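Local atomic coordinates of tRNA dimethylallyltransferase (Bacillus halodurans, PDB entry 3EXA), a protein that probably transfers a dimethylallyl group from dimethylallyl diphosphate to adenosine 37 of tRNAs that read codons beginning with uridine, and depends on magnesium. Residues Val21-Arg26 with Met299-Phe304; Glu126-Val131 with Asn158-Ile163; Tyr243-Asp248 with Asp261-Asn266. All coordinates share one frame; numbering follows the deposited sequence.

Contact 1. Residues Val21-Arg26 with Met299-Phe304; sequences VMLAKR and MEIHNF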
# COMPACT_ATOMS: atom_id res chain seq x y z
N VAL A 21 33.48 -25.29 -0.96
CA VAL A 21 34.56 -24.85 -1.84
C VAL A 21 35.13 -26.04 -2.61
O VAL A 21 35.60 -25.88 -3.73
CB VAL A 21 35.70 -24.16 -1.08
CG1 VAL A 21 35.13 -23.15 -0.09
CG2 VAL A 21 36.55 -25.19 -0.36
N MSE A 22 35.09 -27.22 -1.99
CA MSE A 22 35.62 -28.43 -2.62
C MSE A 22 34.66 -28.90 -3.72
O MSE A 22 35.09 -29.45 -4.72
CB MSE A 22 35.81 -29.55 -1.59
CG MSE A 22 36.97 -29.34 -0.59
SE MSE A 22 38.79 -29.16 -1.34
CE MSE A 22 39.23 -27.35 -0.77
N LEU A 23 33.37 -28.68 -3.50
CA LEU A 23 32.39 -29.05 -4.48
C LEU A 23 32.45 -28.10 -5.66
O LEU A 23 32.30 -28.51 -6.81
CB LEU A 23 30.99 -29.00 -3.87
CG LEU A 23 30.62 -30.21 -3.02
CD1 LEU A 23 29.24 -30.01 -2.44
CD2 LEU A 23 30.65 -31.47 -3.88
N ALA A 24 32.70 -26.83 -5.38
CA ALA A 24 32.76 -25.82 -6.43
C ALA A 24 34.02 -25.92 -7.28
O ALA A 24 34.07 -25.43 -8.41
CB ALA A 24 32.66 -24.43 -5.82
N LYS A 25 35.05 -26.57 -6.74
CA LYS A 25 36.30 -26.75 -7.45
C LYS A 25 36.15 -27.74 -8.60
O LYS A 25 36.48 -27.44 -9.75
CB LYS A 25 37.39 -27.23 -6.50
CG LYS A 25 37.92 -26.16 -5.56
CD LYS A 25 38.87 -26.77 -4.55
CE LYS A 25 39.51 -25.70 -3.69
NZ LYS A 25 40.43 -24.83 -4.48
N ARG A 26 35.65 -28.93 -8.29
CA ARG A 26 35.48 -29.94 -9.32
C ARG A 26 34.17 -29.77 -10.09
O ARG A 26 33.84 -30.60 -10.94
CB ARG A 26 35.55 -31.33 -8.69
CG ARG A 26 34.64 -31.50 -7.50
CD ARG A 26 35.31 -32.30 -6.39
NE ARG A 26 35.31 -33.75 -6.59
CZ ARG A 26 35.61 -34.62 -5.63
NH1 ARG A 26 35.59 -35.93 -5.87
NH2 ARG A 26 35.94 -34.17 -4.43
N MSE A 299 33.17 -36.98 -1.89
CA MSE A 299 33.10 -37.71 -3.14
C MSE A 299 31.67 -38.23 -3.33
O MSE A 299 31.16 -38.27 -4.45
CB MSE A 299 34.11 -38.86 -3.13
CG MSE A 299 34.36 -39.53 -4.48
SE MSE A 299 35.92 -40.72 -4.46
CE MSE A 299 35.25 -42.12 -3.26
N GLU A 300 31.03 -38.61 -2.23
CA GLU A 300 29.66 -39.12 -2.29
C GLU A 300 28.69 -37.99 -2.61
O GLU A 300 27.73 -38.18 -3.36
CB GLU A 300 29.25 -39.75 -0.96
CG GLU A 300 27.79 -40.22 -0.90
CD GLU A 300 27.26 -40.35 0.52
OE1 GLU A 300 28.09 -40.48 1.46
OE2 GLU A 300 26.02 -40.33 0.70
N ILE A 301 28.95 -36.82 -2.03
CA ILE A 301 28.09 -35.66 -2.24
C ILE A 301 28.21 -35.13 -3.66
O ILE A 301 27.22 -34.68 -4.23
CB ILE A 301 28.45 -34.51 -1.27
CG1 ILE A 301 28.09 -34.91 0.16
CG2 ILE A 301 27.69 -33.24 -1.66
CD1 ILE A 301 28.51 -33.90 1.19
N HIS A 302 29.42 -35.15 -4.21
CA HIS A 302 29.65 -34.66 -5.56
C HIS A 302 28.97 -35.55 -6.58
O HIS A 302 28.38 -35.08 -7.55
CB HIS A 302 31.14 -34.61 -5.88
CG HIS A 302 31.43 -34.46 -7.35
ND1 HIS A 302 31.43 -35.53 -8.21
CD2 HIS A 302 31.69 -33.37 -8.10
CE1 HIS A 302 31.69 -35.10 -9.44
NE2 HIS A 302 31.85 -33.80 -9.39
N ASN A 303 29.07 -36.85 -6.36
CA ASN A 303 28.44 -37.78 -7.26
C ASN A 303 26.94 -37.51 -7.28
O ASN A 303 26.35 -37.37 -8.35
CB ASN A 303 28.71 -39.22 -6.83
CG ASN A 303 28.04 -40.22 -7.72
OD1 ASN A 303 27.00 -40.79 -7.37
ND2 ASN A 303 28.60 -40.44 -8.90
N PHE A 304 26.32 -37.41 -6.10
CA PHE A 304 24.88 -37.16 -6.03
C PHE A 304 24.45 -35.85 -6.70
O PHE A 304 23.48 -35.81 -7.45
CB PHE A 304 24.39 -37.16 -4.59
CG PHE A 304 22.97 -36.72 -4.46
CD1 PHE A 304 22.66 -35.37 -4.28
CD2 PHE A 304 21.94 -37.64 -4.56
CE1 PHE A 304 21.32 -34.93 -4.21
CE2 PHE A 304 20.60 -37.22 -4.50
CZ PHE A 304 20.29 -35.86 -4.32
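Helix-to-helix packing, part apolar and part an arginine side chain lying across a histidine ring, joins Leu23 and Arg26 at the end of the P-loop helix 16-25 to Ile301 and His302 of the C-terminal helix 294-317. Leu23 supplies the apolar side. Its CG lies anti to the carbonyl carbon (chi1 -80°), and the two methyls beyond it divide between two partners. Leu23 CD1 meets Ile301 CG2 at 3.7 Å, with the two side chains crossing at about a right angle. Leu23 CD2 rests on the backbone of the other helix, 3.7 Å from His302 CA, and also touches His302 CB. Ile298 and Ile305 of helix 294-317 touch Leu23 as well. Ile301 also packs on Phe287 and Ile195, side chains of the central sheet.

Arg26 forms the more exposed half. Its chain bends at chi2 and chi3, and NE comes over one face of the His302 ring. Arg26 CG comes closest, 3.5 Å from His302 CD2. Arg26 NE stands 3.8 Å above the plane of the His302 ring, toward the rim. The guanidinium and ring planes are 27° apart, and His302 CB lies over one face of the guanidinium. A positive charge on the histidine would probably be disfavoured so near the arginine. At the far end, Arg26 NH1 lies 4.1 Å from CG of Met299, a selenomethionine.

Helix 16-25 follows the Walker A loop, whose Lys16 is a predicted ATP-binding residue. A helix after such a loop, packed beside a parallel sheet, is characteristic of the P-loop NTPase fold.

Contact 2. Residues Glu126-Val131 with Asn158-Ile163; sequences ELEAFV and NYRRVI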
# COMPACT_ATOMS: atom_id res chain seq x y z
N GLU A 126 -14.85 3.51 -5.71
CA GLU A 126 -16.11 2.76 -5.75
C GLU A 126 -16.94 3.00 -4.50
O GLU A 126 -18.16 3.18 -4.58
CB GLU A 126 -15.82 1.27 -5.91
CG GLU A 126 -17.04 0.37 -5.88
CD GLU A 126 -16.64 -1.10 -6.01
OE1 GLU A 126 -15.91 -1.43 -6.97
OE2 GLU A 126 -17.06 -1.91 -5.15
N LEU A 127 -16.29 2.98 -3.34
CA LEU A 127 -17.00 3.19 -2.08
C LEU A 127 -17.52 4.62 -1.96
O LEU A 127 -18.64 4.84 -1.49
CB LEU A 127 -16.09 2.89 -0.89
CG LEU A 127 -15.62 1.44 -0.80
CD1 LEU A 127 -14.68 1.29 0.38
CD2 LEU A 127 -16.83 0.52 -0.65
N GLU A 128 -16.73 5.59 -2.39
CA GLU A 128 -17.16 6.98 -2.30
C GLU A 128 -18.40 7.17 -3.16
O GLU A 128 -19.38 7.78 -2.73
CB GLU A 128 -16.02 7.91 -2.70
CG GLU A 128 -14.84 7.80 -1.73
CD GLU A 128 -13.61 8.58 -2.15
OE1 GLU A 128 -13.27 8.56 -3.35
OE2 GLU A 128 -12.97 9.20 -1.28
N ALA A 129 -18.37 6.62 -4.37
CA ALA A 129 -19.50 6.72 -5.29
C ALA A 129 -20.71 6.01 -4.68
O ALA A 129 -21.85 6.43 -4.86
CB ALA A 129 -19.13 6.07 -6.63
N PHE A 130 -20.44 4.95 -3.94
CA PHE A 130 -21.50 4.19 -3.31
C PHE A 130 -22.17 5.00 -2.21
O PHE A 130 -23.40 5.08 -2.14
CB PHE A 130 -20.93 2.91 -2.70
CG PHE A 130 -21.96 2.01 -2.11
CD1 PHE A 130 -22.50 0.97 -2.86
CD2 PHE A 130 -22.42 2.21 -0.82
CE1 PHE A 130 -23.48 0.15 -2.33
CE2 PHE A 130 -23.41 1.39 -0.28
CZ PHE A 130 -23.95 0.36 -1.04
N VAL A 131 -21.36 5.59 -1.34
CA VAL A 131 -21.87 6.38 -0.24
C VAL A 131 -22.64 7.61 -0.72
O VAL A 131 -23.50 8.14 -0.01
CB VAL A 131 -20.73 6.78 0.75
CG1 VAL A 131 -19.77 7.76 0.10
CG2 VAL A 131 -21.32 7.38 2.01
N ASN A 158 -19.99 8.38 10.30
CA ASN A 158 -18.55 8.49 10.13
C ASN A 158 -18.14 7.66 8.92
O ASN A 158 -17.34 6.74 9.04
CB ASN A 158 -17.83 7.98 11.38
CG ASN A 158 -16.39 8.43 11.46
OD1 ASN A 158 -15.85 9.02 10.52
ND2 ASN A 158 -15.75 8.17 12.60
N TYR A 159 -18.68 8.00 7.75
CA TYR A 159 -18.40 7.29 6.51
C TYR A 159 -16.93 7.19 6.17
O TYR A 159 -16.50 6.26 5.49
CB TYR A 159 -19.13 7.94 5.34
CG TYR A 159 -18.56 9.28 4.93
CD1 TYR A 159 -19.05 10.47 5.47
CD2 TYR A 159 -17.52 9.36 3.99
CE1 TYR A 159 -18.54 11.71 5.08
CE2 TYR A 159 -16.99 10.59 3.60
CZ TYR A 159 -17.51 11.76 4.15
OH TYR A 159 -17.00 12.97 3.72
N ARG A 160 -16.15 8.17 6.62
CA ARG A 160 -14.72 8.16 6.34
C ARG A 160 -14.06 6.95 7.00
O ARG A 160 -13.23 6.28 6.39
CB ARG A 160 -14.07 9.45 6.86
CG ARG A 160 -12.90 9.88 6.00
CD ARG A 160 -13.39 10.21 4.61
NE ARG A 160 -12.47 9.76 3.57
CZ ARG A 160 -12.66 9.94 2.27
NH1 ARG A 160 -13.76 10.56 1.84
NH2 ARG A 160 -11.77 9.51 1.40
N ARG A 161 -14.45 6.69 8.24
CA ARG A 161 -13.91 5.57 8.99
C ARG A 161 -14.50 4.25 8.50
O ARG A 161 -13.89 3.19 8.66
CB ARG A 161 -14.19 5.77 10.48
CG ARG A 161 -13.54 4.75 11.40
CD ARG A 161 -13.75 5.14 12.86
NE ARG A 161 -13.30 4.10 13.79
CZ ARG A 161 -13.30 4.24 15.11
NH1 ARG A 161 -13.72 5.37 15.67
NH2 ARG A 161 -12.88 3.24 15.88
N VAL A 162 -15.68 4.30 7.90
CA VAL A 162 -16.31 3.10 7.37
C VAL A 162 -15.63 2.74 6.06
O VAL A 162 -15.41 1.57 5.77
CB VAL A 162 -17.82 3.32 7.14
CG1 VAL A 162 -18.42 2.15 6.37
CG2 VAL A 162 -18.52 3.48 8.48
N ILE A 163 -15.29 3.73 5.26
CA ILE A 163 -14.61 3.44 4.00
C ILE A 163 -13.25 2.81 4.31
O ILE A 163 -12.81 1.89 3.62
CB ILE A 163 -14.40 4.72 3.17
CG1 ILE A 163 -15.73 5.14 2.53
CG2 ILE A 163 -13.32 4.49 2.11
CD1 ILE A 163 -15.66 6.41 1.75
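An antiparallel pair of helices, 121-133 and 159-171, is joined here by Leu127, Glu128 and Val131 against Ile163, Arg160 and Tyr159, in a helical part of the chain far from its centre. The two short helix segments run roughly antiparallel, their directions 142° apart, with axes 10.8 Å apart. Ile163 is the main apolar partner. Leu127 CD1 lies 3.9 Å from Ile163 CG2, the two side chains sliding past each other in opposite directions. Ile163 CD1 touches Glu128 CG at 3.8 Å. One turn on from Leu127, Val131 CG2 packs on Tyr159 CB at 4.0 Å.

Glu128 and Arg160 form a salt bridge beside these apolar contacts. Glu128 CG is anti to the carbonyl carbon, and the chain extends beyond it to bring the carboxylate to Arg160. Arg160 NH2 donates to Glu128 OE2 at 3.0 Å and 149°, values to be read with caution because this oxygen is not securely placed. It sits at the guanidinium edge, near its plane, while the carboxylate is turned 64° from it. An alanine in place of Glu128 would probably leave Arg160 without this charged mate and open a gap beside Ile163 CD1. Arg160 belongs to a region thought to interact with substrate tRNA.

Leu103 of the second subunit touches Val131 and Tyr159, and Val74 and Leu114 of that subunit touch Glu128 and Arg160. Within the chain, helix 136-144 packs on the pair, with Leu139 on Val131 and Val136 on Tyr159.

Contact 3. Residues Tyr243-Asp248 with Asp261-Asn266; sequences YKEMYD and DTLKRN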
# COMPACT_ATOMS: atom_id res chain seq x y z
N TYR A 243 26.35 -10.35 18.59
CA TYR A 243 26.86 -9.01 18.93
C TYR A 243 25.97 -8.42 20.03
O TYR A 243 26.40 -7.57 20.80
CB TYR A 243 26.85 -8.05 17.72
CG TYR A 243 27.90 -8.35 16.66
CD1 TYR A 243 27.67 -9.30 15.68
CD2 TYR A 243 29.16 -7.74 16.70
CE1 TYR A 243 28.65 -9.67 14.77
CE2 TYR A 243 30.16 -8.09 15.80
CZ TYR A 243 29.90 -9.07 14.83
OH TYR A 243 30.88 -9.49 13.97
N LYS A 244 24.72 -8.87 20.09
CA LYS A 244 23.80 -8.37 21.09
C LYS A 244 24.23 -8.78 22.50
O LYS A 244 24.12 -8.00 23.43
CB LYS A 244 22.36 -8.82 20.80
CG LYS A 244 22.06 -10.27 21.07
CD LYS A 244 20.59 -10.63 20.79
CE LYS A 244 20.43 -12.15 20.84
NZ LYS A 244 19.04 -12.65 20.62
N GLU A 245 24.74 -10.00 22.66
CA GLU A 245 25.17 -10.43 23.98
C GLU A 245 26.28 -9.53 24.51
O GLU A 245 26.28 -9.14 25.68
CB GLU A 245 25.65 -11.87 23.94
CG GLU A 245 24.58 -12.87 23.54
CD GLU A 245 24.38 -12.99 22.04
OE1 GLU A 245 25.26 -12.54 21.27
OE2 GLU A 245 23.34 -13.56 21.64
N MSE A 246 27.23 -9.20 23.65
CA MSE A 246 28.31 -8.33 24.07
C MSE A 246 27.75 -6.94 24.41
O MSE A 246 28.20 -6.30 25.36
CB MSE A 246 29.38 -8.23 22.98
CG MSE A 246 30.12 -9.54 22.73
SE MSE A 246 30.95 -10.28 24.35
CE MSE A 246 29.78 -11.82 24.61
N TYR A 247 26.76 -6.48 23.66
CA TYR A 247 26.18 -5.17 23.95
C TYR A 247 25.56 -5.11 25.36
O TYR A 247 25.67 -4.10 26.05
CB TYR A 247 25.16 -4.78 22.89
CG TYR A 247 25.74 -3.99 21.74
CD1 TYR A 247 25.10 -2.84 21.27
CD2 TYR A 247 26.93 -4.37 21.11
CE1 TYR A 247 25.61 -2.10 20.22
CE2 TYR A 247 27.46 -3.62 20.04
CZ TYR A 247 26.78 -2.48 19.61
OH TYR A 247 27.25 -1.71 18.57
N ASP A 248 24.90 -6.18 25.79
CA ASP A 248 24.36 -6.17 27.15
C ASP A 248 25.51 -6.04 28.13
O ASP A 248 25.41 -5.33 29.13
CB ASP A 248 23.58 -7.46 27.45
CG ASP A 248 22.21 -7.46 26.81
OD1 ASP A 248 21.40 -6.56 27.10
OD2 ASP A 248 21.94 -8.38 26.01
N ASP A 261 28.30 -17.12 28.19
CA ASP A 261 27.43 -18.27 28.40
C ASP A 261 26.12 -18.12 27.61
O ASP A 261 25.63 -19.08 27.03
CB ASP A 261 27.12 -18.42 29.89
CG ASP A 261 26.08 -19.49 30.16
OD1 ASP A 261 24.88 -19.19 30.07
OD2 ASP A 261 26.47 -20.64 30.46
N THR A 262 25.59 -16.90 27.58
CA THR A 262 24.34 -16.61 26.87
C THR A 262 24.53 -16.67 25.36
O THR A 262 23.63 -17.11 24.63
CB THR A 262 23.78 -15.24 27.29
OG1 THR A 262 23.33 -15.30 28.65
CG2 THR A 262 22.62 -14.82 26.38
N LEU A 263 25.69 -16.24 24.90
CA LEU A 263 26.01 -16.27 23.47
C LEU A 263 26.07 -17.72 23.01
O LEU A 263 25.57 -18.06 21.94
CB LEU A 263 27.36 -15.59 23.21
CG LEU A 263 27.98 -15.80 21.82
CD1 LEU A 263 26.94 -15.52 20.75
CD2 LEU A 263 29.18 -14.89 21.65
N LYS A 264 26.70 -18.57 23.82
CA LYS A 264 26.80 -19.97 23.47
C LYS A 264 25.42 -20.61 23.37
O LYS A 264 25.12 -21.34 22.42
CB LYS A 264 27.65 -20.71 24.50
CG LYS A 264 29.15 -20.45 24.37
CD LYS A 264 29.94 -21.15 25.47
CE LYS A 264 31.45 -21.03 25.26
NZ LYS A 264 32.23 -21.79 26.27
N ARG A 265 24.59 -20.32 24.36
CA ARG A 265 23.24 -20.85 24.41
C ARG A 265 22.45 -20.37 23.21
O ARG A 265 21.87 -21.18 22.48
CB ARG A 265 22.58 -20.42 25.72
CG ARG A 265 21.16 -20.90 25.91
CD ARG A 265 20.90 -21.18 27.39
NE ARG A 265 21.43 -20.13 28.26
CZ ARG A 265 21.02 -18.86 28.23
NH1 ARG A 265 21.55 -17.96 29.05
NH2 ARG A 265 20.07 -18.49 27.38
N ASN A 266 22.42 -19.06 22.98
CA ASN A 266 21.69 -18.55 21.82
C ASN A 266 22.23 -19.15 20.53
O ASN A 266 21.46 -19.40 19.60
CB ASN A 266 21.77 -17.02 21.74
CG ASN A 266 21.14 -16.34 22.93
OD1 ASN A 266 20.23 -16.88 23.56
ND2 ASN A 266 21.61 -15.14 23.25
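Glu245 reaches from helix 244-251 to Leu263 and Asn266 of helix 256-279. Its CB lies 4.2 Å from Leu263 CB. Glu245 CG is anti to the carbonyl carbon and approaches the other backbone, 3.7 Å from Leu263 CA. Glu245 CG also touches Thr262 CG2 at 4.0 Å. The chain then bends at chi2 (82°), and Glu245 CD stands 3.8 Å from Leu263 CD1.

The two helices form an antiparallel pair, their short segments 158° apart in direction. They are joined by a short connection, so this is a helical hairpin. Its first helix begins at the end of a region, residues 239-244, thought to interact with substrate tRNA.

The carboxylate oxygens have different partners. Glu245 OE1 lies against the Leu263 methyl CD1 at 3.5 Å. Glu245 OE2 accepts a hydrogen bond of 2.8 Å from Asn266 ND2 through its anti lone pair. The bond is fairly straight (161°), and OE2 lies close to the amide plane. Glutamate and asparagine meet tip to tip. The other end of that amide, Asn266 OD1, has a weak hydrogen bond with Arg269. Lys244 CE lies beside Asn266 ND2.

From the N terminus, the chain passes through strand 4-9 and then the P-loop helix 16-25, which supplies the first half of contact 1. The second half comes only at residues 299-304, so contact 1 closes a loop of 272 residues. Contacts 2 and 3 both fall within that loop. They follow one another without crossing. Contact 2 closes over 26 residues in an outlying helical region, and contact 3 over 12 in a helical hairpin. Contacts 1 and 2 lie on opposite sides of the chain's centre, with centres about 62 Å apart. Contact 1 ties the C-terminal helix to the nucleotide-binding core, while the other two join helices close in sequence.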